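PDB 6NAL: thiol-activated cytolysin from Desulfobulbus propionicus, which probably punches pores in cholesterol-containing membranes by assembling soluble monomers into a ring-shaped oligomer, as other cholesterol-dependent cytolysins do. Local coordinates for residues 69-74 / 86-91; 270-275 / 310-315; 323-326 / 330-333; 386-391 / 395-400; 457-462 / 466-471. All coordinates share one frame; numbering follows the deposited sequence.

Contact 1: 69-74 / 86-91; sequences DVTYPG and GKPQEL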
# COMPACT_ATOMS: atom_id res chain seq x y z
N ASP A 69 16.10 26.74 37.28
CA ASP A 69 16.09 27.10 38.71
C ASP A 69 14.75 26.86 39.38
O ASP A 69 14.65 27.07 40.58
CB ASP A 69 16.48 28.55 38.89
CG ASP A 69 15.41 29.52 38.33
OD1 ASP A 69 14.48 29.10 37.57
OD2 ASP A 69 15.53 30.72 38.65
N VAL A 70 13.76 26.31 38.67
CA VAL A 70 12.45 25.98 39.22
C VAL A 70 12.11 24.50 39.10
O VAL A 70 11.08 24.07 39.65
CB VAL A 70 11.38 26.85 38.52
CG1 VAL A 70 10.02 26.26 38.60
CG2 VAL A 70 11.43 28.24 39.13
N THR A 71 12.97 23.71 38.48
CA THR A 71 12.64 22.32 38.26
C THR A 71 13.74 21.42 38.75
O THR A 71 14.08 20.41 38.12
CB THR A 71 12.41 22.02 36.78
OG1 THR A 71 13.56 22.42 36.06
CG2 THR A 71 11.27 22.73 36.24
N TYR A 72 14.33 21.79 39.83
CA TYR A 72 15.39 21.02 40.47
C TYR A 72 14.78 19.99 41.41
O TYR A 72 13.61 20.09 41.83
CB TYR A 72 16.34 21.96 41.25
CG TYR A 72 15.60 22.83 42.26
CD1 TYR A 72 15.02 24.04 41.88
CD2 TYR A 72 15.42 22.41 43.58
CE1 TYR A 72 14.31 24.84 42.80
CE2 TYR A 72 14.69 23.18 44.47
CZ TYR A 72 14.15 24.39 44.07
OH TYR A 72 13.45 25.18 44.92
N PRO A 73 15.57 18.99 41.77
CA PRO A 73 15.03 17.93 42.63
C PRO A 73 14.56 18.52 43.94
O PRO A 73 15.30 19.25 44.60
CB PRO A 73 16.22 16.97 42.81
CG PRO A 73 17.12 17.25 41.69
CD PRO A 73 16.90 18.67 41.23
N GLY A 74 13.35 18.18 44.33
CA GLY A 74 12.76 18.71 45.53
C GLY A 74 12.09 20.06 45.38
O GLY A 74 11.61 20.61 46.38
N GLY A 86 6.19 23.93 28.69
CA GLY A 86 7.51 24.48 29.00
C GLY A 86 7.57 25.69 29.90
O GLY A 86 8.64 26.35 29.94
N LYS A 87 6.49 26.00 30.63
CA LYS A 87 6.44 27.11 31.59
C LYS A 87 5.92 26.66 32.96
O LYS A 87 4.81 27.02 33.39
CB LYS A 87 5.60 28.24 31.02
CG LYS A 87 6.25 28.87 29.80
CD LYS A 87 5.36 29.90 29.14
CE LYS A 87 6.02 30.55 27.91
NZ LYS A 87 6.41 29.60 26.80
N PRO A 88 6.70 25.88 33.68
CA PRO A 88 6.26 25.42 35.00
C PRO A 88 6.18 26.59 35.98
O PRO A 88 6.97 27.54 35.92
CB PRO A 88 7.33 24.40 35.40
CG PRO A 88 8.56 24.88 34.72
CD PRO A 88 8.10 25.51 33.39
N GLN A 89 5.19 26.51 36.86
CA GLN A 89 4.83 27.60 37.75
C GLN A 89 5.38 27.25 39.13
O GLN A 89 4.90 26.30 39.78
CB GLN A 89 3.31 27.82 37.78
CG GLN A 89 2.90 29.01 38.65
CD GLN A 89 1.38 29.18 38.82
OE1 GLN A 89 0.59 28.69 38.01
NE2 GLN A 89 0.99 29.87 39.91
N GLU A 90 6.40 27.98 39.54
CA GLU A 90 6.96 27.84 40.88
C GLU A 90 5.90 28.06 41.97
O GLU A 90 5.02 28.92 41.85
CB GLU A 90 8.10 28.82 41.03
CG GLU A 90 8.97 28.66 42.28
CD GLU A 90 10.09 29.74 42.32
OE1 GLU A 90 9.87 30.81 41.70
OE2 GLU A 90 11.17 29.50 42.94
N LEU A 91 5.97 27.22 42.99
CA LEU A 91 5.22 27.36 44.24
C LEU A 91 6.20 27.92 45.27
O LEU A 91 6.91 27.17 45.94
CB LEU A 91 4.66 26.02 44.67
CG LEU A 91 4.04 26.05 46.06
CD1 LEU A 91 3.01 27.17 46.05
CD2 LEU A 91 3.39 24.77 46.41
O HOH W 1 11.57 26.81 43.31
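Val70 meets Glu90 and Pro88 with both of its methyl groups, and this apolar patch carries most of the 186 Å² buried between the loop 69-74 and the segment 86-91. Val70 CG1 lies 4.4 Å from Pro88 CG. Val70 CG2 packs on the aliphatic part of the glutamate, 3.9 Å from Glu90 CB, and also reaches the carboxylate carbon Glu90 CD at 3.8 Å, the extended glutamate chain running obliquely past the valine. Thr71 adds its methyl: Thr71 CG2 touches Pro88 CG at 3.8 Å, the two side chains crossing at about a right angle. With chi1 at 56°, the OG1 of Thr71 is turned between its own backbone N and carbonyl carbon, and it bonds to Tyr67 O instead of facing the proline. Leu77 of strand 76-78 touches both Val70 and Pro88, closing the buried side; Gln89 pairs by backbone with Val78 of that strand, which joins the contact to the large antiparallel sheet of the cytolysin fold.

The solvent side is looser and polar. There a water bridges the two segments: it donates to Glu90 OE2 at 2.7 Å and lies 3.0 Å from Tyr72 OH, whose hydroxyl also bonds to Pro116 O. The chemistry implies van der Waals packing of the Val70 and Thr71 methyls on Pro88 and the Glu90 chain, with a water as the polar link between the segments.

Contact 2: 270-275 / 310-315; sequences LKIDAN and DDVQKI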
# COMPACT_ATOMS: atom_id res chain seq x y z
N LEU A 270 26.95 8.37 10.61
CA LEU A 270 26.73 8.51 9.17
C LEU A 270 27.75 7.67 8.41
O LEU A 270 28.94 7.88 8.52
CB LEU A 270 26.80 9.97 8.70
CG LEU A 270 25.58 10.78 9.09
CD1 LEU A 270 25.38 10.80 10.58
CD2 LEU A 270 25.88 12.16 8.56
N LYS A 271 27.28 6.63 7.75
CA LYS A 271 28.09 5.75 6.90
C LYS A 271 27.61 6.06 5.47
O LYS A 271 26.74 5.38 4.91
CB LYS A 271 27.86 4.30 7.32
CG LYS A 271 28.54 3.30 6.43
CD LYS A 271 27.91 1.88 6.51
CE LYS A 271 26.49 1.85 5.87
NZ LYS A 271 26.50 1.43 4.47
N ILE A 272 28.15 7.13 4.91
CA ILE A 272 27.87 7.51 3.54
C ILE A 272 29.19 7.44 2.81
O ILE A 272 30.15 8.09 3.21
CB ILE A 272 27.28 8.91 3.43
CG1 ILE A 272 27.04 9.23 1.97
CG2 ILE A 272 28.24 9.91 4.01
CD1 ILE A 272 26.35 10.56 1.77
N ASP A 273 29.23 6.65 1.75
CA ASP A 273 30.50 6.38 1.10
C ASP A 273 30.36 6.45 -0.42
O ASP A 273 29.26 6.41 -0.99
CB ASP A 273 31.06 5.02 1.54
CG ASP A 273 32.53 4.84 1.15
OD1 ASP A 273 33.26 5.85 1.04
OD2 ASP A 273 32.96 3.69 0.94
N ALA A 274 31.53 6.52 -1.07
CA ALA A 274 31.62 7.05 -2.43
C ALA A 274 31.10 6.06 -3.46
O ALA A 274 30.00 6.21 -4.00
CB ALA A 274 33.08 7.43 -2.74
N ASN A 275 31.88 5.02 -3.72
CA ASN A 275 31.91 4.40 -5.04
C ASN A 275 30.82 3.37 -5.27
O ASN A 275 31.00 2.45 -6.08
CB ASN A 275 33.28 3.76 -5.28
CG ASN A 275 34.19 4.61 -6.16
OD1 ASN A 275 34.10 5.84 -6.18
ND2 ASN A 275 35.09 3.95 -6.90
N ASP A 310 34.18 15.22 4.32
CA ASP A 310 34.75 15.83 5.52
C ASP A 310 33.71 16.47 6.41
O ASP A 310 34.01 16.72 7.58
CB ASP A 310 35.84 16.84 5.12
CG ASP A 310 37.17 16.12 4.75
OD1 ASP A 310 37.94 16.69 3.93
OD2 ASP A 310 37.41 14.97 5.27
N ASP A 311 32.52 16.79 5.88
CA ASP A 311 31.37 17.10 6.72
C ASP A 311 30.85 15.84 7.41
O ASP A 311 30.53 15.86 8.61
CB ASP A 311 30.28 17.77 5.87
CG ASP A 311 30.50 19.28 5.69
OD1 ASP A 311 31.56 19.81 6.10
OD2 ASP A 311 29.58 19.93 5.12
N VAL A 312 30.79 14.71 6.69
CA VAL A 312 30.35 13.45 7.28
C VAL A 312 31.25 13.05 8.44
O VAL A 312 30.78 12.69 9.53
CB VAL A 312 30.31 12.35 6.19
CG1 VAL A 312 29.77 11.04 6.76
CG2 VAL A 312 29.48 12.79 4.98
N GLN A 313 32.56 13.10 8.24
CA GLN A 313 33.43 12.76 9.35
C GLN A 313 33.39 13.82 10.47
O GLN A 313 33.55 13.50 11.66
CB GLN A 313 34.85 12.53 8.80
CG GLN A 313 35.91 12.33 9.89
CD GLN A 313 37.34 12.40 9.36
OE1 GLN A 313 38.15 13.14 9.92
NE2 GLN A 313 37.65 11.68 8.24
N LYS A 314 33.15 15.09 10.15
CA LYS A 314 32.94 16.01 11.26
C LYS A 314 31.69 15.65 12.05
O LYS A 314 31.64 15.84 13.27
CB LYS A 314 32.85 17.47 10.80
CG LYS A 314 32.67 18.44 12.01
CD LYS A 314 33.22 19.85 11.82
CE LYS A 314 32.36 20.68 10.87
NZ LYS A 314 33.20 21.54 9.96
N ILE A 315 30.65 15.13 11.40
CA ILE A 315 29.43 14.81 12.15
C ILE A 315 29.66 13.61 13.06
O ILE A 315 29.28 13.61 14.24
CB ILE A 315 28.24 14.58 11.20
CG1 ILE A 315 27.84 15.92 10.59
CG2 ILE A 315 27.12 13.97 11.97
CD1 ILE A 315 26.76 15.88 9.63
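Leu270 and Val312 bring the backbones closest, their CA atoms 6.4 Å apart, where the end of strand 269-270 and the irregular chain after it run past the helix 309-320. Val312, at phi/psi -59°/-49°, is helical, and Ile315 N bonds to Asp311 O one turn back, whereas 271-275 form no regular structure. Both belong to the pore-forming part of the MACPF/CDC fold: the helices and loops between strands 232-250 and 287-294 probably correspond to a membrane-inserting hairpin in related cytolysins, and contact 2 joins this region to the helix that follows strand 299-305.

The side chains interlock by carbon contact alone, burying 211 Å². Val312 touches two residues of the other segment: its CG1 is 3.7 Å from Leu270 CB, and Ile272 meets both of its methyls at about a right angle. Leu270 reaches on to the next turn of the helix, with CD1 3.9 Å from Ile315 CG2 and CD2 4.0 Å from Ile315 CD1. Ile315 also touches Val289 and Ile291 of strand 287-294, linking the leucine to the sheet. Leu270 N is bonded to Asn316 OD1, a polar tie beside the apolar patch.

Ile272 CG2 lies in the cramped slot between its own N and carbonyl carbon; its 3.3 Å approach to Val312 CG2 is closer than normal carbon contact, and that exact spacing is doubtful.

Contact 3: 323-326 / 330-333; sequences TLLS and TAAP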
# COMPACT_ATOMS: atom_id res chain seq x y z
N THR A 323 32.88 12.60 26.51
CA THR A 323 32.67 13.80 27.30
C THR A 323 33.47 13.72 28.59
O THR A 323 33.33 12.78 29.38
CB THR A 323 31.19 14.04 27.58
OG1 THR A 323 30.59 14.52 26.38
CG2 THR A 323 31.05 15.11 28.65
N LEU A 324 34.30 14.74 28.79
CA LEU A 324 35.18 14.91 29.94
C LEU A 324 34.38 15.65 31.00
O LEU A 324 34.28 16.87 30.99
CB LEU A 324 36.41 15.68 29.50
CG LEU A 324 37.67 15.61 30.33
CD1 LEU A 324 37.49 16.62 31.48
CD2 LEU A 324 37.93 14.21 30.80
N LEU A 325 33.73 14.92 31.90
CA LEU A 325 32.89 15.58 32.88
C LEU A 325 33.73 16.07 34.06
O LEU A 325 34.56 15.33 34.62
CB LEU A 325 31.78 14.65 33.35
CG LEU A 325 30.44 15.39 33.48
CD1 LEU A 325 29.91 15.96 32.20
CD2 LEU A 325 29.40 14.44 34.04
N SER A 326 33.53 17.33 34.41
CA SER A 326 34.39 18.08 35.31
C SER A 326 33.61 19.25 35.91
O SER A 326 32.40 19.40 35.69
CB SER A 326 35.64 18.55 34.56
OG SER A 326 35.40 19.76 33.87
N THR A 330 30.01 20.82 32.55
CA THR A 330 28.88 20.28 33.27
C THR A 330 28.03 19.35 32.39
O THR A 330 28.20 19.24 31.18
CB THR A 330 28.00 21.43 33.79
OG1 THR A 330 27.91 22.47 32.80
CG2 THR A 330 28.58 22.05 35.08
N ALA A 331 27.09 18.69 33.03
CA ALA A 331 26.04 18.03 32.30
C ALA A 331 24.79 18.91 32.25
O ALA A 331 24.58 19.78 33.10
CB ALA A 331 25.70 16.69 32.93
N ALA A 332 23.97 18.69 31.23
CA ALA A 332 22.76 19.51 31.15
C ALA A 332 21.58 18.77 31.76
O ALA A 332 21.54 17.53 31.73
CB ALA A 332 22.44 19.86 29.71
N PRO A 333 20.64 19.48 32.40
CA PRO A 333 19.40 18.81 32.79
C PRO A 333 18.61 18.48 31.53
O PRO A 333 18.57 19.26 30.58
CB PRO A 333 18.68 19.86 33.66
CG PRO A 333 19.33 21.17 33.36
CD PRO A 333 20.76 20.82 33.00
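Leu325 packs against Thr330 and Ala331 where the chain, having left helix 309-320, turns back to enter strand 332-340 of the central sheet of the MACPF/CDC fold. The contact is a local one between the two limbs of this connection; its CA atoms come nearest at Leu325 and Thr330, 6.2 Å apart, and it buries 131 Å².

Apolar packing is slight. The CD1 methyl of Leu325 is the group that makes it, approaching the CB of Ala331 to 4.3 Å. Phe197 of strand 187-202 touches both Leu325 and Ala331, so the aromatic residue completes the small cluster from outside the two limbs. Tyr198 and Tyr240 also touch Ala331.

Polar ties across the two segments are lacking: Ser326 O stands 4.2 Å from Thr330 N, too long for a hydrogen bond. The polar groups are served by other residues. Ser326 OG bonds to Thr328 OG1 and Leu324 O accepts from Asn329 ND2, both partners lying in the turn between the segments. Backbone pairing then anchors its two ends, Thr323 with Leu142 on one limb, Thr330 with Gly296 and Ala332 with Gly241 on the other.

What remains is methyl against peptide. The Leu325 chi1 of -139° is far from a staggered value, and with it the end of the side chain comes nearer to the other limb than its CB does: Leu325 CD1 lies 3.8 Å from Thr330 O and 4.0 Å from Ala331 N.

Contact 4: 386-391 / 395-400; sequences EISYEN and VIRHKG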
# COMPACT_ATOMS: atom_id res chain seq x y z
N GLU A 386 -3.47 1.33 -18.26
CA GLU A 386 -2.91 2.59 -17.80
C GLU A 386 -3.69 3.13 -16.61
O GLU A 386 -4.93 3.24 -16.66
CB GLU A 386 -2.87 3.61 -18.94
CG GLU A 386 -1.73 3.38 -19.92
CD GLU A 386 -1.81 4.25 -21.19
OE1 GLU A 386 -2.57 5.26 -21.18
OE2 GLU A 386 -1.10 3.92 -22.18
N ILE A 387 -2.96 3.51 -15.56
CA ILE A 387 -3.55 3.93 -14.30
C ILE A 387 -3.55 5.44 -14.25
O ILE A 387 -2.58 6.09 -14.64
CB ILE A 387 -2.78 3.31 -13.13
CG1 ILE A 387 -3.36 1.93 -12.80
CG2 ILE A 387 -2.91 4.12 -11.88
CD1 ILE A 387 -3.61 1.09 -14.05
N SER A 388 -4.64 5.99 -13.76
CA SER A 388 -4.79 7.43 -13.60
C SER A 388 -5.55 7.69 -12.29
O SER A 388 -6.37 6.88 -11.85
CB SER A 388 -5.48 7.99 -14.85
OG SER A 388 -5.24 9.36 -14.95
N TYR A 389 -5.24 8.80 -11.63
CA TYR A 389 -6.03 9.26 -10.49
C TYR A 389 -6.64 10.59 -10.87
O TYR A 389 -5.92 11.55 -11.15
CB TYR A 389 -5.22 9.40 -9.22
CG TYR A 389 -4.74 8.07 -8.70
CD1 TYR A 389 -5.44 7.37 -7.76
CD2 TYR A 389 -3.54 7.52 -9.15
CE1 TYR A 389 -4.96 6.17 -7.25
CE2 TYR A 389 -3.05 6.32 -8.66
CZ TYR A 389 -3.77 5.65 -7.71
OH TYR A 389 -3.30 4.44 -7.26
N GLU A 390 -7.96 10.64 -10.89
CA GLU A 390 -8.71 11.78 -11.41
C GLU A 390 -9.76 12.05 -10.34
O GLU A 390 -10.74 11.31 -10.23
CB GLU A 390 -9.35 11.48 -12.77
CG GLU A 390 -8.38 10.87 -13.79
CD GLU A 390 -8.87 10.87 -15.24
OE1 GLU A 390 -8.03 11.19 -16.11
OE2 GLU A 390 -10.06 10.54 -15.55
N ASN A 391 -9.53 13.11 -9.56
CA ASN A 391 -10.25 13.36 -8.32
C ASN A 391 -9.97 12.18 -7.39
O ASN A 391 -8.80 11.76 -7.27
CB ASN A 391 -11.71 13.64 -8.68
CG ASN A 391 -11.87 14.94 -9.51
OD1 ASN A 391 -11.80 14.93 -10.74
ND2 ASN A 391 -12.06 16.06 -8.81
N VAL A 395 -8.59 5.34 -12.00
CA VAL A 395 -9.12 5.03 -13.33
C VAL A 395 -8.14 4.10 -14.03
O VAL A 395 -6.93 4.36 -14.05
CB VAL A 395 -9.33 6.31 -14.17
CG1 VAL A 395 -9.84 6.03 -15.56
CG2 VAL A 395 -10.33 7.21 -13.51
N ILE A 396 -8.67 3.03 -14.60
CA ILE A 396 -7.88 1.99 -15.26
C ILE A 396 -8.38 1.91 -16.69
O ILE A 396 -9.54 1.57 -16.91
CB ILE A 396 -8.02 0.64 -14.54
CG1 ILE A 396 -7.47 0.77 -13.11
CG2 ILE A 396 -7.25 -0.43 -15.27
CD1 ILE A 396 -7.86 -0.40 -12.21
N ARG A 397 -7.51 2.24 -17.65
CA ARG A 397 -7.87 2.21 -19.06
C ARG A 397 -7.10 1.12 -19.80
O ARG A 397 -5.86 1.14 -19.82
CB ARG A 397 -7.62 3.56 -19.74
CG ARG A 397 -8.33 4.71 -19.11
CD ARG A 397 -8.05 6.04 -19.86
NE ARG A 397 -8.98 7.07 -19.40
CZ ARG A 397 -8.70 7.96 -18.46
NH1 ARG A 397 -7.51 7.97 -17.89
NH2 ARG A 397 -9.61 8.84 -18.08
N HIS A 398 -7.82 0.17 -20.39
CA HIS A 398 -7.22 -0.84 -21.24
C HIS A 398 -6.73 -0.21 -22.53
O HIS A 398 -7.44 0.57 -23.15
CB HIS A 398 -8.24 -1.94 -21.54
CG HIS A 398 -7.66 -3.10 -22.28
ND1 HIS A 398 -6.58 -3.83 -21.82
CD2 HIS A 398 -8.02 -3.67 -23.45
CE1 HIS A 398 -6.30 -4.78 -22.69
NE2 HIS A 398 -7.15 -4.70 -23.69
N LYS A 399 -5.51 -0.53 -22.93
CA LYS A 399 -4.88 0.07 -24.10
C LYS A 399 -4.16 -1.00 -24.91
O LYS A 399 -3.92 -2.12 -24.45
CB LYS A 399 -3.89 1.16 -23.73
CG LYS A 399 -4.43 2.30 -22.91
CD LYS A 399 -5.12 3.33 -23.77
CE LYS A 399 -5.22 4.65 -23.00
NZ LYS A 399 -6.39 5.48 -23.42
N GLY A 400 -3.81 -0.64 -26.14
CA GLY A 400 -3.26 -1.58 -27.08
C GLY A 400 -2.26 -0.89 -27.97
O GLY A 400 -2.45 0.24 -28.41
O HOH W 2 -5.54 5.97 -17.40
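Glu386 and Arg397 form an antiparallel hydrogen-bonded pair, Glu386 N to Arg397 O and Arg397 N to Glu386 O both measuring 2.9 Å. Ser388 and Val395 repeat the pattern, with Ser388 N to Val395 O at 2.8 Å and Val395 N to Ser388 O at 2.7 Å, so these four residues satisfy one another's amide groups. The non-hydrogen-bonded pair between them, Ile387 and Ile396, lays its side chains alongside each other.

Arg397 NH2 gives a salt bridge to Glu390 OE2 at 3.1 Å, met from above the carboxylate, whose plane is turned 63° from the guanidinium; its bond to Glu390 OE1 is weak. Arg397 NH1 donates to a water at 2.8 Å, which in turn donates to Glu386 O, giving that carbonyl a second partner. Arg397 NE makes a long, weak ion pair with Glu56 of the second subunit. Val395 CG1 covers one guanidinium face of Arg397, 3.6 Å above its plane. Glu386 OE2 bonds to Trp384 NE1, while Glu386 OE1 lies 3.3 Å from Lys399 CE, the ammonium being too far off for a salt bridge. Ser388 OG bonds weakly to Glu38 OE2.

This is the beta hairpin of strands 378-389 and 394-408. Tyr45 of strand 44-59 packs on Ile387, and Val395 to Arg397 pair in parallel with a strand of the second subunit, continuing the sheet across the interface.

Contact 5: 457-462 / 466-471; sequences VSIGGT and QTFSMT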
# COMPACT_ATOMS: atom_id res chain seq x y z
N VAL A 457 11.25 -9.27 -26.73
CA VAL A 457 10.72 -10.54 -27.21
C VAL A 457 11.22 -10.75 -28.63
O VAL A 457 10.98 -9.91 -29.51
CB VAL A 457 9.18 -10.62 -27.13
CG1 VAL A 457 8.67 -10.07 -25.80
CG2 VAL A 457 8.52 -9.92 -28.23
N SER A 458 11.96 -11.84 -28.83
CA SER A 458 12.53 -12.19 -30.13
C SER A 458 11.85 -13.44 -30.65
O SER A 458 11.71 -14.42 -29.92
CB SER A 458 14.03 -12.45 -30.03
OG SER A 458 14.69 -11.39 -29.37
N ILE A 459 11.41 -13.41 -31.88
CA ILE A 459 10.99 -14.64 -32.50
C ILE A 459 11.93 -14.87 -33.68
O ILE A 459 12.40 -13.93 -34.31
CB ILE A 459 9.52 -14.64 -32.95
CG1 ILE A 459 9.22 -13.48 -33.88
CG2 ILE A 459 8.60 -14.65 -31.76
CD1 ILE A 459 7.82 -13.56 -34.44
N GLY A 460 12.20 -16.13 -33.94
CA GLY A 460 12.99 -16.50 -35.10
C GLY A 460 12.58 -17.88 -35.57
O GLY A 460 11.47 -18.35 -35.27
N GLY A 461 13.48 -18.53 -36.31
CA GLY A 461 13.20 -19.89 -36.73
C GLY A 461 12.56 -19.90 -38.10
O GLY A 461 12.68 -18.94 -38.87
N THR A 462 11.90 -21.01 -38.40
CA THR A 462 11.23 -21.19 -39.68
C THR A 462 9.79 -21.56 -39.39
O THR A 462 9.42 -21.76 -38.24
CB THR A 462 11.83 -22.32 -40.52
OG1 THR A 462 11.53 -23.54 -39.85
CG2 THR A 462 13.33 -22.13 -40.72
N GLN A 466 9.41 -22.64 -34.75
CA GLN A 466 9.32 -21.23 -34.44
C GLN A 466 9.85 -21.02 -33.03
O GLN A 466 9.38 -21.65 -32.09
CB GLN A 466 7.88 -20.72 -34.51
CG GLN A 466 7.25 -20.71 -35.89
CD GLN A 466 5.81 -20.17 -35.85
OE1 GLN A 466 5.37 -19.46 -34.93
NE2 GLN A 466 5.09 -20.50 -36.86
N THR A 467 10.81 -20.12 -32.89
CA THR A 467 11.49 -19.93 -31.63
C THR A 467 11.01 -18.64 -31.00
O THR A 467 10.59 -17.71 -31.70
CB THR A 467 13.00 -19.88 -31.83
OG1 THR A 467 13.29 -18.72 -32.61
CG2 THR A 467 13.49 -21.19 -32.56
N PHE A 468 11.05 -18.62 -29.68
CA PHE A 468 10.56 -17.50 -28.88
C PHE A 468 11.45 -17.35 -27.68
O PHE A 468 11.78 -18.33 -27.01
CB PHE A 468 9.14 -17.74 -28.41
CG PHE A 468 8.56 -16.63 -27.56
CD1 PHE A 468 8.73 -16.62 -26.19
CD2 PHE A 468 7.81 -15.63 -28.12
CE1 PHE A 468 8.15 -15.62 -25.40
CE2 PHE A 468 7.24 -14.62 -27.34
CZ PHE A 468 7.40 -14.62 -25.99
N SER A 469 11.84 -16.12 -27.40
CA SER A 469 12.62 -15.84 -26.22
C SER A 469 12.18 -14.47 -25.75
O SER A 469 12.01 -13.55 -26.56
CB SER A 469 14.12 -15.88 -26.48
OG SER A 469 14.62 -14.58 -26.75
N MSE A 470 11.95 -14.37 -24.46
CA MSE A 470 11.60 -13.12 -23.83
C MSE A 470 12.63 -12.86 -22.74
O MSE A 470 13.01 -13.78 -22.03
CB MSE A 470 10.22 -13.16 -23.24
CG MSE A 470 9.92 -11.88 -22.52
SE MSE A 470 8.07 -11.85 -22.07
CE MSE A 470 8.06 -13.06 -20.55
N THR A 471 13.06 -11.61 -22.60
CA THR A 471 14.04 -11.20 -21.61
C THR A 471 13.50 -9.95 -20.94
O THR A 471 13.28 -8.93 -21.64
CB THR A 471 15.38 -10.93 -22.26
OG1 THR A 471 15.84 -12.12 -22.92
CG2 THR A 471 16.34 -10.50 -21.26
O HOH W 3 13.73 -16.36 -31.03
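Val457, Thr467 and Ser458 lose the most surface between the antiparallel strands 457-460 and 466-471, whose axes approach to 4.7 Å at an angle of 167°.

Val457 faces Met470, a selenomethionine, in a non-hydrogen-bonded pair whose side chains lie alongside and point the same way. Val457 CG1 is 3.9 Å from Met470 CG. Phe468 comes next on this face, its ring oblique to both the valine and Ile459, and Ile459 CG2 touches Phe468 CD2 at 3.9 Å. Phe468 has its CG trans to the backbone N (chi1 179°), which brings the ring within reach of Val457 and Ile459. Ile427 and Thr429 of strand 422-432 lie against this face, on Val457 and Phe468 respectively, which makes it the inward one.

Ser458 stands on the other face opposite Ser469. Ser458 N reaches Ser469 O at 2.8 Å, almost in line with the carbonyl bond, and the return bond from Ser469 N to Ser458 O measures 3.0 Å.

Thr467 shares that face and pairs with Gly460. The approach to the carbonyls is oblique here: Thr467 N, though almost straight at its hydrogen, meets Gly460 O at 3.0 Å from 53° above the carbonyl plane, and Gly460 N reaches Thr467 O at 3.2 Å, again from above. A water lies 2.9 Å from Thr467 OG1 and also donates weakly to Ser458 O, stitching the outer face. Gly460 O has a further partner in Tyr376 OH.

Together these features define a beta hairpin within the C-terminal beta sandwich, the domain by which cytolysins of this family characteristically recognise membranes.

The five contacts sample the length of an elongated molecule. Contacts 1 and 3 reach the same large sheet at one end, with centres 21 Å apart and nearest atoms about 6 Å apart, while contacts 4 and 5 lie on the other side of the chain's centre, 31 Å apart between centres. Contact 2 sits between these groups, its centre 27 Å from that of contact 3 and 43 Å from that of contact 4; contacts 2 and 3 follow one another along helix 309-320 and strand 332-340. The 80 Å between the centres of contacts 1 and 5 spans the pore-forming part and the beta sandwich. Contact 4 alone touches the second subunit.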